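Local atomic coordinates of insect group II chitinase (Ostrinia furnacalis, PDB entry 5Y2A), a protein that hydrolyses chitin as a family 18 glycoside hydrolase (EC 3.2.1.14), this chain being the second catalytic domain of the enzyme. Residues A[9-14]-A[55-60]; A[35-40]-A[76-81]; A[65-70]-A[115-120]. All coordinates share one frame; numbering follows the deposited sequence.

Contact 1 (A[9-14]-A[55-60])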
ATOM      1  N   TYR A   9      -7.277  18.437   5.109  1.00 11.98           N
ATOM      2  CA  TYR A   9      -8.091  17.499   5.864  1.00 13.11           C
ATOM      3  C   TYR A   9      -8.222  16.248   5.002  1.00 14.67           C
ATOM      4  O   TYR A   9      -8.476  16.361   3.803  1.00 15.26           O
ATOM      5  CB  TYR A   9      -9.476  18.094   6.147  1.00 14.09           C
ATOM      6  CG  TYR A   9     -10.486  17.070   6.624  1.00 14.19           C
ATOM      7  CD1 TYR A   9     -10.545  16.716   7.961  1.00 18.46           C
ATOM      8  CD2 TYR A   9     -11.335  16.417   5.734  1.00 15.98           C
ATOM      9  CE1 TYR A   9     -11.445  15.777   8.414  1.00 17.41           C
ATOM     10  CE2 TYR A   9     -12.235  15.460   6.178  1.00 15.43           C
ATOM     11  CZ  TYR A   9     -12.280  15.146   7.522  1.00 17.89           C
ATOM     12  OH  TYR A   9     -13.162  14.203   7.992  1.00 21.77           O
ATOM     13  N   THR A  10      -7.967  15.069   5.572  1.00 11.42           N
ATOM     14  CA  THR A  10      -8.023  13.820   4.808  1.00 12.21           C
ATOM     15  C   THR A  10      -9.202  12.971   5.268  1.00 13.00           C
ATOM     16  O   THR A  10      -9.319  12.664   6.460  1.00 14.37           O
ATOM     17  CB  THR A  10      -6.711  13.039   4.908  1.00 14.63           C
ATOM     18  OG1 THR A  10      -6.528  12.562   6.246  1.00 13.38           O
ATOM     19  CG2 THR A  10      -5.533  13.925   4.518  1.00 14.39           C
ATOM     20  N   ASN A  11     -10.101  12.633   4.327  1.00 13.77           N
ATOM     21  CA  ASN A  11     -11.303  11.886   4.689  1.00 16.75           C
ATOM     22  C   ASN A  11     -10.981  10.471   5.187  1.00 18.23           C
ATOM     23  O   ASN A  11     -11.738   9.921   5.992  1.00 22.22           O
ATOM     24  CB  ASN A  11     -12.324  11.915   3.536  1.00 14.51           C
ATOM     25  CG  ASN A  11     -11.885  11.163   2.294  1.00 17.91           C
ATOM     26  OD1 ASN A  11     -10.723  10.819   2.117  1.00 17.28           O
ATOM     27  ND2 ASN A  11     -12.831  10.976   1.376  1.00 19.87           N
ATOM     28  N   TRP A  12      -9.898   9.856   4.713  1.00 15.47           N
ATOM     29  CA  TRP A  12      -9.542   8.508   5.162  1.00 16.18           C
ATOM     30  C   TRP A  12      -8.978   8.450   6.587  1.00 16.89           C
ATOM     31  O   TRP A  12      -8.787   7.346   7.113  1.00 14.67           O
ATOM     32  CB  TRP A  12      -8.559   7.874   4.177  1.00 15.19           C
ATOM     33  CG  TRP A  12      -7.207   8.517   4.107  1.00 15.37           C
ATOM     34  CD1 TRP A  12      -6.105   8.207   4.857  1.00 20.05           C
ATOM     35  CD2 TRP A  12      -6.809   9.582   3.231  1.00 15.57           C
ATOM     36  NE1 TRP A  12      -5.044   9.007   4.495  1.00 20.56           N
ATOM     37  CE2 TRP A  12      -5.450   9.863   3.503  1.00 16.73           C
ATOM     38  CE3 TRP A  12      -7.470  10.326   2.246  1.00 16.69           C
ATOM     39  CZ2 TRP A  12      -4.736  10.850   2.817  1.00 16.69           C
ATOM     40  CZ3 TRP A  12      -6.764  11.315   1.573  1.00 16.54           C
ATOM     41  CH2 TRP A  12      -5.409  11.565   1.858  1.00 16.95           C
ATOM     42  N   ALA A  13      -8.734   9.587   7.243  1.00 15.31           N
ATOM     43  CA  ALA A  13      -8.279   9.570   8.633  1.00 14.20           C
ATOM     44  C   ALA A  13      -9.346   9.077   9.599  1.00 17.26           C
ATOM     45  O   ALA A  13      -9.047   8.890  10.785  1.00 16.05           O
ATOM     46  CB  ALA A  13      -7.797  10.958   9.061  1.00 14.08           C
ATOM     47  N   TRP A  14     -10.595   8.970   9.149  1.00 15.11           N
ATOM     48  CA  TRP A  14     -11.647   8.380   9.968  1.00 19.65           C
ATOM     49  C   TRP A  14     -11.423   6.883  10.177  1.00 21.05           C
ATOM     50  O   TRP A  14     -11.812   6.336  11.217  1.00 16.89           O
ATOM     51  CB  TRP A  14     -12.998   8.648   9.302  1.00 21.65           C
ATOM     52  CG  TRP A  14     -14.189   8.289  10.132  1.00 27.13           C
ATOM     53  CD1 TRP A  14     -14.843   9.093  11.022  1.00 30.78           C
ATOM     54  CD2 TRP A  14     -14.889   7.040  10.129  1.00 21.92           C
ATOM     55  NE1 TRP A  14     -15.898   8.415  11.582  1.00 36.20           N
ATOM     56  CE2 TRP A  14     -15.949   7.153  11.050  1.00 31.01           C
ATOM     57  CE3 TRP A  14     -14.716   5.834   9.443  1.00 26.42           C
ATOM     58  CZ2 TRP A  14     -16.832   6.104  11.305  1.00 32.39           C
ATOM     59  CZ3 TRP A  14     -15.594   4.796   9.694  1.00 29.14           C
ATOM     60  CH2 TRP A  14     -16.639   4.938  10.616  1.00 31.23           C
ATOM     61  N   TRP A  55     -19.907   6.869   1.230  1.00 18.72           N
ATOM     62  CA  TRP A  55     -20.450   6.582   2.550  1.00 21.78           C
ATOM     63  C   TRP A  55     -20.038   7.647   3.565  1.00 23.54           C
ATOM     64  O   TRP A  55     -20.867   8.110   4.354  1.00 23.15           O
ATOM     65  CB  TRP A  55     -20.009   5.189   3.007  1.00 21.66           C
ATOM     66  CG  TRP A  55     -20.655   4.804   4.282  1.00 24.18           C
ATOM     67  CD1 TRP A  55     -21.929   4.338   4.446  1.00 27.90           C
ATOM     68  CD2 TRP A  55     -20.090   4.896   5.589  1.00 23.62           C
ATOM     69  NE1 TRP A  55     -22.181   4.113   5.774  1.00 27.47           N
ATOM     70  CE2 TRP A  55     -21.069   4.452   6.498  1.00 26.23           C
ATOM     71  CE3 TRP A  55     -18.847   5.302   6.078  1.00 23.70           C
ATOM     72  CZ2 TRP A  55     -20.844   4.403   7.866  1.00 25.34           C
ATOM     73  CZ3 TRP A  55     -18.628   5.259   7.438  1.00 27.14           C
ATOM     74  CH2 TRP A  55     -19.621   4.809   8.317  1.00 28.21           C
ATOM     75  N   LEU A  56     -18.762   8.047   3.567  1.00 19.76           N
ATOM     76  CA  LEU A  56     -18.328   9.116   4.467  1.00 21.30           C
ATOM     77  C   LEU A  56     -18.692  10.496   3.934  1.00 19.11           C
ATOM     78  O   LEU A  56     -19.281  11.312   4.654  1.00 18.04           O
ATOM     79  CB  LEU A  56     -16.817   9.063   4.697  1.00 21.66           C
ATOM     80  CG  LEU A  56     -16.219   8.326   5.891  1.00 26.50           C
ATOM     81  CD1 LEU A  56     -14.787   8.801   6.069  1.00 24.53           C
ATOM     82  CD2 LEU A  56     -17.033   8.530   7.158  1.00 22.96           C
ATOM     83  N   ASP A  57     -18.306  10.785   2.688  1.00 18.17           N
ATOM     84  CA  ASP A  57     -18.383  12.151   2.175  1.00 17.21           C
ATOM     85  C   ASP A  57     -19.826  12.624   2.067  1.00 21.96           C
ATOM     86  O   ASP A  57     -20.125  13.796   2.326  1.00 18.13           O
ATOM     87  CB  ASP A  57     -17.714  12.243   0.802  1.00 16.38           C
ATOM     88  CG  ASP A  57     -16.254  11.860   0.824  1.00 16.73           C
ATOM     89  OD1 ASP A  57     -15.625  11.916   1.904  1.00 18.82           O
ATOM     90  OD2 ASP A  57     -15.732  11.535  -0.263  1.00 18.89           O
ATOM     91  N   VAL A  58     -20.724  11.733   1.661  1.00 20.05           N
ATOM     92  CA  VAL A  58     -22.089  12.092   1.286  1.00 20.55           C
ATOM     93  C   VAL A  58     -23.098  11.523   2.273  1.00 23.46           C
ATOM     94  O   VAL A  58     -23.823  12.271   2.933  1.00 21.88           O
ATOM     95  CB  VAL A  58     -22.399  11.643  -0.159  1.00 22.63           C
ATOM     96  CG1 VAL A  58     -23.857  11.921  -0.503  1.00 23.33           C
ATOM     97  CG2 VAL A  58     -21.473  12.348  -1.135  1.00 25.20           C
ATOM     98  N   GLU A  59     -23.137  10.194   2.414  1.00 24.14           N
ATOM     99  CA  GLU A  59     -24.100   9.559   3.310  1.00 24.54           C
ATOM    100  C   GLU A  59     -23.967  10.084   4.732  1.00 25.03           C
ATOM    101  O   GLU A  59     -24.962  10.432   5.377  1.00 23.59           O
ATOM    102  CB  GLU A  59     -23.911   8.040   3.285  1.00 26.45           C
ATOM    103  CG  GLU A  59     -24.380   7.362   2.014  1.00 32.04           C
ATOM    104  CD  GLU A  59     -25.728   7.867   1.550  1.00 37.74           C
ATOM    105  OE1 GLU A  59     -26.702   7.762   2.329  1.00 38.27           O
ATOM    106  OE2 GLU A  59     -25.814   8.364   0.407  1.00 46.88           O
ATOM    107  N   ASN A  60     -22.737  10.176   5.234  1.00 19.30           N
ATOM    108  CA  ASN A  60     -22.501  10.688   6.574  1.00 17.45           C
ATOM    109  C   ASN A  60     -22.143  12.168   6.574  1.00 18.94           C
ATOM    110  O   ASN A  60     -21.733  12.700   7.612  1.00 21.71           O
ATOM    111  CB  ASN A  60     -21.427   9.852   7.272  1.00 21.24           C
ATOM    112  CG  ASN A  60     -21.969   8.522   7.757  1.00 25.42           C
ATOM    113  OD1 ASN A  60     -22.437   8.408   8.886  1.00 27.95           O
ATOM    114  ND2 ASN A  60     -21.949   7.519   6.888  1.00 24.99           N
TER

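Contact 2 (A[35-40]-A[76-81])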
ATOM      1  N   ILE A  35      -9.097  25.408   4.099  1.00 14.61           N
ATOM      2  CA  ILE A  35      -9.117  23.965   4.319  1.00 14.27           C
ATOM      3  C   ILE A  35      -9.335  23.294   2.970  1.00 14.00           C
ATOM      4  O   ILE A  35     -10.208  23.711   2.202  1.00 14.84           O
ATOM      5  CB  ILE A  35     -10.216  23.553   5.316  1.00 13.59           C
ATOM      6  CG1 ILE A  35      -9.959  24.190   6.678  1.00 14.67           C
ATOM      7  CG2 ILE A  35     -10.305  22.025   5.443  1.00 13.86           C
ATOM      8  CD1 ILE A  35     -11.083  23.970   7.664  1.00 17.78           C
ATOM      9  N   ILE A  36      -8.544  22.263   2.681  1.00 10.77           N
ATOM     10  CA  ILE A  36      -8.698  21.465   1.471  1.00 14.05           C
ATOM     11  C   ILE A  36      -9.207  20.093   1.893  1.00 14.61           C
ATOM     12  O   ILE A  36      -8.577  19.416   2.718  1.00 12.20           O
ATOM     13  CB  ILE A  36      -7.376  21.321   0.700  1.00 14.61           C
ATOM     14  CG1 ILE A  36      -6.735  22.684   0.410  1.00 15.53           C
ATOM     15  CG2 ILE A  36      -7.622  20.566  -0.605  1.00 14.42           C
ATOM     16  CD1 ILE A  36      -7.629  23.670  -0.279  1.00 17.57           C
ATOM     17  N   TYR A  37     -10.338  19.678   1.317  1.00 13.35           N
ATOM     18  CA  TYR A  37     -10.928  18.367   1.590  1.00 14.28           C
ATOM     19  C   TYR A  37     -10.292  17.353   0.646  1.00 12.97           C
ATOM     20  O   TYR A  37     -10.625  17.301  -0.541  1.00 14.39           O
ATOM     21  CB  TYR A  37     -12.445  18.422   1.424  1.00 14.89           C
ATOM     22  CG  TYR A  37     -13.184  17.221   1.983  1.00 14.81           C
ATOM     23  CD1 TYR A  37     -13.084  15.972   1.379  1.00 16.57           C
ATOM     24  CD2 TYR A  37     -13.999  17.343   3.106  1.00 15.97           C
ATOM     25  CE1 TYR A  37     -13.757  14.866   1.891  1.00 13.89           C
ATOM     26  CE2 TYR A  37     -14.678  16.247   3.621  1.00 16.35           C
ATOM     27  CZ  TYR A  37     -14.554  15.012   3.005  1.00 17.22           C
ATOM     28  OH  TYR A  37     -15.215  13.913   3.505  1.00 16.40           O
ATOM     29  N   ALA A  38      -9.392  16.524   1.175  1.00 14.61           N
ATOM     30  CA  ALA A  38      -8.690  15.506   0.398  1.00 14.12           C
ATOM     31  C   ALA A  38      -9.300  14.136   0.679  1.00 14.07           C
ATOM     32  O   ALA A  38      -9.485  13.775   1.846  1.00 14.57           O
ATOM     33  CB  ALA A  38      -7.198  15.489   0.749  1.00 14.03           C
ATOM     34  N   PHE A  39      -9.646  13.384  -0.373  1.00 13.70           N
ATOM     35  CA  PHE A  39      -9.605  13.783  -1.784  1.00 13.92           C
ATOM     36  C   PHE A  39     -10.887  13.344  -2.483  1.00 18.12           C
ATOM     37  O   PHE A  39     -11.444  12.281  -2.165  1.00 14.83           O
ATOM     38  CB  PHE A  39      -8.446  13.118  -2.549  1.00 14.69           C
ATOM     39  CG  PHE A  39      -7.086  13.682  -2.268  1.00 16.70           C
ATOM     40  CD1 PHE A  39      -6.749  14.964  -2.673  1.00 17.00           C
ATOM     41  CD2 PHE A  39      -6.120  12.902  -1.649  1.00 21.40           C
ATOM     42  CE1 PHE A  39      -5.482  15.472  -2.433  1.00 16.71           C
ATOM     43  CE2 PHE A  39      -4.851  13.400  -1.407  1.00 17.23           C
ATOM     44  CZ  PHE A  39      -4.534  14.689  -1.800  1.00 17.23           C
ATOM     45  N   ALA A  40     -11.318  14.116  -3.475  1.00 13.34           N
ATOM     46  CA  ALA A  40     -12.192  13.581  -4.511  1.00 17.67           C
ATOM     47  C   ALA A  40     -11.326  12.991  -5.622  1.00 16.34           C
ATOM     48  O   ALA A  40     -10.111  13.206  -5.673  1.00 16.08           O
ATOM     49  CB  ALA A  40     -13.131  14.660  -5.057  1.00 15.21           C
ATOM     50  N   VAL A  76     -13.199  26.791   2.249  1.00 16.91           N
ATOM     51  CA  VAL A  76     -13.153  25.329   2.180  1.00 15.70           C
ATOM     52  C   VAL A  76     -13.238  24.899   0.720  1.00 16.55           C
ATOM     53  O   VAL A  76     -14.249  25.147   0.047  1.00 19.48           O
ATOM     54  CB  VAL A  76     -14.270  24.681   3.016  1.00 15.94           C
ATOM     55  CG1 VAL A  76     -14.155  23.154   2.979  1.00 13.85           C
ATOM     56  CG2 VAL A  76     -14.203  25.181   4.454  1.00 14.29           C
ATOM     57  N   LEU A  77     -12.179  24.254   0.235  1.00 15.01           N
ATOM     58  CA  LEU A  77     -12.087  23.779  -1.137  1.00 13.44           C
ATOM     59  C   LEU A  77     -12.060  22.257  -1.158  1.00 17.83           C
ATOM     60  O   LEU A  77     -11.666  21.601  -0.189  1.00 15.34           O
ATOM     61  CB  LEU A  77     -10.832  24.314  -1.840  1.00 16.77           C
ATOM     62  CG  LEU A  77     -10.741  25.802  -2.193  1.00 18.40           C
ATOM     63  CD1 LEU A  77     -10.542  26.645  -0.948  1.00 14.73           C
ATOM     64  CD2 LEU A  77      -9.611  26.029  -3.179  1.00 17.32           C
ATOM     65  N   LEU A  78     -12.466  21.698  -2.292  1.00 16.65           N
ATOM     66  CA  LEU A  78     -12.378  20.263  -2.515  1.00 15.19           C
ATOM     67  C   LEU A  78     -11.065  19.959  -3.222  1.00 16.37           C
ATOM     68  O   LEU A  78     -10.726  20.608  -4.216  1.00 15.10           O
ATOM     69  CB  LEU A  78     -13.560  19.774  -3.357  1.00 15.72           C
ATOM     70  CG  LEU A  78     -13.517  18.298  -3.750  1.00 15.73           C
ATOM     71  CD1 LEU A  78     -13.610  17.431  -2.505  1.00 16.26           C
ATOM     72  CD2 LEU A  78     -14.646  17.978  -4.728  1.00 20.78           C
ATOM     73  N   GLY A  79     -10.316  18.991  -2.698  1.00 14.77           N
ATOM     74  CA  GLY A  79      -9.098  18.547  -3.352  1.00 15.76           C
ATOM     75  C   GLY A  79      -9.387  17.387  -4.285  1.00 16.95           C
ATOM     76  O   GLY A  79     -10.085  16.442  -3.915  1.00 17.98           O
ATOM     77  N   LEU A  80      -8.863  17.473  -5.504  1.00 15.21           N
ATOM     78  CA  LEU A  80      -9.065  16.453  -6.527  1.00 17.88           C
ATOM     79  C   LEU A  80      -7.742  15.776  -6.841  1.00 15.87           C
ATOM     80  O   LEU A  80      -6.750  16.452  -7.129  1.00 17.39           O
ATOM     81  CB  LEU A  80      -9.648  17.052  -7.808  1.00 16.33           C
ATOM     82  CG  LEU A  80      -9.718  16.124  -9.027  1.00 18.57           C
ATOM     83  CD1 LEU A  80     -10.739  15.011  -8.811  1.00 17.60           C
ATOM     84  CD2 LEU A  80     -10.041  16.903 -10.303  1.00 17.84           C
ATOM     85  N   GLY A  81      -7.731  14.446  -6.789  1.00 16.77           N
ATOM     86  CA  GLY A  81      -6.562  13.703  -7.209  1.00 15.47           C
ATOM     87  C   GLY A  81      -5.797  13.059  -6.072  1.00 17.04           C
ATOM     88  O   GLY A  81      -6.333  12.202  -5.362  1.00 16.19           O
TER

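Contact 3 (A[65-70]-A[115-120])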
ATOM      1  N   LYS A  65     -20.239  18.868   6.472  1.00 18.28           N
ATOM      2  CA  LYS A  65     -19.760  19.198   7.805  1.00 19.61           C
ATOM      3  C   LYS A  65     -18.466  19.997   7.755  1.00 18.95           C
ATOM      4  O   LYS A  65     -18.228  20.832   8.632  1.00 17.84           O
ATOM      5  CB  LYS A  65     -19.601  17.930   8.642  1.00 20.04           C
ATOM      6  CG  LYS A  65     -20.940  17.342   9.053  1.00 23.21           C
ATOM      7  CD  LYS A  65     -20.799  16.110   9.919  1.00 26.70           C
ATOM      8  CE  LYS A  65     -22.164  15.684  10.443  1.00 34.12           C
ATOM      9  NZ  LYS A  65     -22.175  14.286  10.948  1.00 45.25           N
ATOM     10  N   VAL A  66     -17.625  19.768   6.747  1.00 18.00           N
ATOM     11  CA  VAL A  66     -16.405  20.565   6.643  1.00 17.41           C
ATOM     12  C   VAL A  66     -16.690  21.933   6.013  1.00 15.19           C
ATOM     13  O   VAL A  66     -16.179  22.954   6.485  1.00 14.72           O
ATOM     14  CB  VAL A  66     -15.314  19.789   5.881  1.00 17.04           C
ATOM     15  CG1 VAL A  66     -14.052  20.643   5.737  1.00 17.20           C
ATOM     16  CG2 VAL A  66     -14.974  18.502   6.626  1.00 14.77           C
ATOM     17  N   THR A  67     -17.493  21.993   4.939  1.00 16.48           N
ATOM     18  CA  THR A  67     -17.779  23.307   4.356  1.00 19.13           C
ATOM     19  C   THR A  67     -18.579  24.196   5.298  1.00 22.58           C
ATOM     20  O   THR A  67     -18.554  25.421   5.138  1.00 19.62           O
ATOM     21  CB  THR A  67     -18.523  23.210   3.016  1.00 19.42           C
ATOM     22  OG1 THR A  67     -19.800  22.586   3.200  1.00 17.93           O
ATOM     23  CG2 THR A  67     -17.705  22.461   1.980  1.00 15.08           C
ATOM     24  N   ALA A  68     -19.291  23.612   6.265  1.00 19.02           N
ATOM     25  CA  ALA A  68     -19.991  24.413   7.262  1.00 23.01           C
ATOM     26  C   ALA A  68     -19.039  25.277   8.078  1.00 24.43           C
ATOM     27  O   ALA A  68     -19.473  26.268   8.674  1.00 20.96           O
ATOM     28  CB  ALA A  68     -20.802  23.510   8.195  1.00 23.13           C
ATOM     29  N   LEU A  69     -17.750  24.932   8.118  1.00 20.13           N
ATOM     30  CA  LEU A  69     -16.787  25.727   8.869  1.00 21.49           C
ATOM     31  C   LEU A  69     -16.552  27.099   8.259  1.00 20.84           C
ATOM     32  O   LEU A  69     -15.894  27.932   8.890  1.00 20.28           O
ATOM     33  CB  LEU A  69     -15.457  24.974   8.971  1.00 19.06           C
ATOM     34  CG  LEU A  69     -15.566  23.678   9.762  1.00 18.74           C
ATOM     35  CD1 LEU A  69     -14.264  22.874   9.681  1.00 21.40           C
ATOM     36  CD2 LEU A  69     -15.920  24.001  11.206  1.00 18.84           C
ATOM     37  N   LYS A  70     -17.060  27.360   7.055  1.00 20.58           N
ATOM     38  CA  LYS A  70     -16.889  28.693   6.493  1.00 24.42           C
ATOM     39  C   LYS A  70     -17.574  29.759   7.341  1.00 22.09           C
ATOM     40  O   LYS A  70     -17.227  30.940   7.229  1.00 23.32           O
ATOM     41  CB  LYS A  70     -17.381  28.730   5.041  1.00 25.43           C
ATOM     42  CG  LYS A  70     -18.881  28.711   4.851  1.00 28.03           C
ATOM     43  CD  LYS A  70     -19.221  28.996   3.393  1.00 30.01           C
ATOM     44  CE  LYS A  70     -19.017  27.767   2.524  1.00 25.83           C
ATOM     45  NZ  LYS A  70     -19.208  28.077   1.077  1.00 27.98           N
ATOM     46  N   TYR A 115     -22.191  20.874  -2.601  1.00 25.59           N
ATOM     47  CA  TYR A 115     -21.759  20.581  -1.243  1.00 24.33           C
ATOM     48  C   TYR A 115     -21.259  21.802  -0.484  1.00 25.08           C
ATOM     49  O   TYR A 115     -20.814  21.661   0.660  1.00 24.46           O
ATOM     50  CB  TYR A 115     -20.681  19.496  -1.274  1.00 20.95           C
ATOM     51  CG  TYR A 115     -21.199  18.226  -1.890  1.00 23.95           C
ATOM     52  CD1 TYR A 115     -22.173  17.471  -1.252  1.00 23.58           C
ATOM     53  CD2 TYR A 115     -20.751  17.804  -3.132  1.00 25.82           C
ATOM     54  CE1 TYR A 115     -22.667  16.312  -1.824  1.00 24.64           C
ATOM     55  CE2 TYR A 115     -21.238  16.654  -3.713  1.00 23.81           C
ATOM     56  CZ  TYR A 115     -22.196  15.913  -3.056  1.00 25.76           C
ATOM     57  OH  TYR A 115     -22.678  14.766  -3.635  1.00 26.12           O
ATOM     58  N   GLY A 116     -21.335  22.993  -1.073  1.00 24.06           N
ATOM     59  CA  GLY A 116     -20.934  24.202  -0.383  1.00 20.81           C
ATOM     60  C   GLY A 116     -19.459  24.527  -0.442  1.00 20.85           C
ATOM     61  O   GLY A 116     -18.976  25.299   0.395  1.00 19.48           O
ATOM     62  N   PHE A 117     -18.723  23.957  -1.393  1.00 19.21           N
ATOM     63  CA  PHE A 117     -17.296  24.226  -1.506  1.00 18.82           C
ATOM     64  C   PHE A 117     -17.059  25.596  -2.123  1.00 22.24           C
ATOM     65  O   PHE A 117     -17.807  26.038  -3.000  1.00 21.95           O
ATOM     66  CB  PHE A 117     -16.612  23.147  -2.344  1.00 18.23           C
ATOM     67  CG  PHE A 117     -16.436  21.844  -1.613  1.00 20.52           C
ATOM     68  CD1 PHE A 117     -15.488  21.720  -0.607  1.00 19.37           C
ATOM     69  CD2 PHE A 117     -17.228  20.752  -1.922  1.00 18.42           C
ATOM     70  CE1 PHE A 117     -15.327  20.523   0.072  1.00 16.09           C
ATOM     71  CE2 PHE A 117     -17.076  19.549  -1.248  1.00 16.42           C
ATOM     72  CZ  PHE A 117     -16.125  19.434  -0.251  1.00 17.61           C
ATOM     73  N   ASP A 118     -16.019  26.274  -1.641  1.00 19.27           N
ATOM     74  CA  ASP A 118     -15.607  27.570  -2.163  1.00 18.06           C
ATOM     75  C   ASP A 118     -14.700  27.464  -3.382  1.00 22.13           C
ATOM     76  O   ASP A 118     -14.318  28.498  -3.941  1.00 22.94           O
ATOM     77  CB  ASP A 118     -14.895  28.371  -1.068  1.00 21.78           C
ATOM     78  CG  ASP A 118     -15.801  28.693   0.089  1.00 24.02           C
ATOM     79  OD1 ASP A 118     -16.927  29.182  -0.158  1.00 24.26           O
ATOM     80  OD2 ASP A 118     -15.397  28.453   1.244  1.00 22.62           O
ATOM     81  N   GLY A 119     -14.320  26.260  -3.792  1.00 17.69           N
ATOM     82  CA  GLY A 119     -13.438  26.123  -4.935  1.00 19.13           C
ATOM     83  C   GLY A 119     -12.805  24.744  -4.968  1.00 18.12           C
ATOM     84  O   GLY A 119     -13.245  23.828  -4.277  1.00 17.91           O
ATOM     85  N   LEU A 120     -11.749  24.638  -5.779  1.00 18.29           N
ATOM     86  CA  LEU A 120     -11.148  23.362  -6.134  1.00 16.57           C
ATOM     87  C   LEU A 120      -9.632  23.455  -6.047  1.00 18.13           C
ATOM     88  O   LEU A 120      -9.034  24.440  -6.488  1.00 17.01           O
ATOM     89  CB  LEU A 120     -11.567  22.939  -7.553  1.00 19.36           C
ATOM     90  CG  LEU A 120     -11.021  21.618  -8.108  1.00 19.49           C
ATOM     91  CD1 LEU A 120     -11.700  20.425  -7.441  1.00 16.28           C
ATOM     92  CD2 LEU A 120     -11.189  21.562  -9.617  1.00 19.08           C
TER

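Contact 1 (A[9-14]-A[55-60])
Asn11 and Asp57 meet almost in one plane, amide and carboxylate turned only 15° apart. Asn11 ND2 gives a nearly straight hydrogen bond to Asp57 OD1, 3.0 Å long, received on the syn lone pair. Chi1 of Asn11, 67°, tucks CG between its own N and C and turns the amide toward the helix. An amide suits the spot because it offers an N-H to the carboxylate without adding a second charge; Tyr37 OH holds the same OD1 and Ser51 OG holds OD2, which fixes the buried Asp57.

Leu56 reaches Trp14 with both methyls. CD2 lies over a face of Trp14, 4.1 Å from the centroid of the five-membered ring, while CD1 packs 3.7 Å from Trp14 CB. Trp55 turns an edge toward Trp14 in an offset edge-to-face pair, planes at 63°, with Trp55 CZ3 3.8 Å from Trp14 CH2. Trp55 of the second subunit also packs on Trp14.

The contact packs the 3-10 turn 11-14, which follows strand 4-10 of the family 18 TIM barrel, on helix 54-59; the adjacent barrel strand 34-42 supplies Tyr37, and Phe62 of helix 62-67 packs on both Leu56 and Trp14.

Contact 2 (A[35-40]-A[76-81])
Ile35 O accepts Leu77 N at 2.8 Å and starts a ladder of five backbone hydrogen bonds between two parallel strands. Leu77 O then takes Tyr37 N, Tyr37 O takes Gly79 N, Gly79 O takes Ala40 N at 2.7 Å, and Ala40 O takes Gly81 N. The pairing is regular from Ile35 with Val76 to Tyr37 with Leu78, but Ala40 pairs with Leu80: strand 35-40 spends one residue more, a beta bulge, and the peptide between Ala38 and Phe39 is cis. Some of the same oxygens also receive CA-H groups, as Leu77 O does from Ile36 CA at 3.4 Å.

Apolar packing also reaches diagonally to residues other than the bridge partners. Ile36 CD1 rests 3.6 Å from Leu77 CB, and Ile36 CG2, anti to its backbone N, reaches Gly79 CA at 3.7 Å; a side chain at position 79 would collide with that methyl, so glycine fits. On the face that carries Tyr37, Ala40 CB sits 3.7 Å from Leu78 CD2; the small Ala40 methyl leaves room for the leucine branches.

The Phe39 ring is sandwiched at the bulge. Ala38 CB lies over the centre of one face, and Gly81 O lies 3.5 Å from Phe39 CG over the opposite face, nearer the rim. Gly81, with phi 109° and psi -117°, holds a backbone shape that a side chain would jam against the preceding carbonyl.

These are adjacent strands of the parallel TIM barrel of family 18. Strand 4-10 flanks 34-42, strand 119-123 flanks 75-81, and helix 62-67 covers the face of Tyr37 and Val76, with Phe62 and Val66 packed on Tyr37 and Val66 and Thr67 on Val76.

Contact 3 (A[65-70]-A[115-120])
Lys70 NZ is gripped by two oxygens of the other segment: it forms a salt bridge with Asp118 OD1 at 2.8 Å and a hydrogen bond with Gly116 O at 2.9 Å. It meets the carboxylate from above its plane, 41° out, and stands above the carbonyl plane too, away from the lone pairs of Gly116 O. The chain leaves its backbone with CG between N and C and bends once at chi3 (78°), which brings NZ to both oxygens. A lysine suits the place because its long, flexible arm can span from the helical turn to both acceptors.

One turn earlier, Thr67 uses both branches of its side chain. OG1 donates to Tyr115 O at 2.9 Å, in the carbonyl plane. The methyl CG2 lies over a face of Phe117, offset toward the rim, 3.7 Å from the ring centroid in a CH-pi contact, with Phe117 CD1 the nearest atom at 3.5 Å. A beta-branched residue with one polar and one apolar arm is apt where a carbonyl and an aromatic face are neighbours.

Gly116, the first residue past helix 98-115, closes it with a Schellman motif, phi 85°. A CB there would jam against the carbonyl of Tyr115 and crowd Thr67 OG1, so glycine is well matched to the turn. The contact thus joins the end of helix 62-67 to the loop leading into barrel strand 119-123. Outside the pair, Asp118 OD2 accepts the amide of Val76, while Tyr63 meets the Phe117 ring edge-to-face.

Carbonyls at the C-terminal end of a helix tend to carry partial negative charge, and Asp118 adds a full one. The lysine ammonium would therefore be stabilised in its charged form, and the threonine hydroxyl takes up a further helix-end carbonyl without bringing in any charge.

From the N terminus, the chain runs along strand 4-10 into contact 1, which closes a loop when helix 54-59 returns to the turn after that strand. Contact 2 opens within this loop, at 35-40, and closes beyond it at 76-81, so the two cross. Contact 3 starts at 65-70, after contact 1 has closed, and ends at 115-120, crossing contact 2 in turn. Contacts 1 and 3 are thus in series. Direct links join them: Tyr9 O to Ala38 N, and Val76 O to Asp118 N. Contact 1 ties the turn after strand 4-10 to helix 54-59, contact 2 pairs two barrel strands, and contact 3 joins the end of helix 62-67 to the loop before strand 119-123.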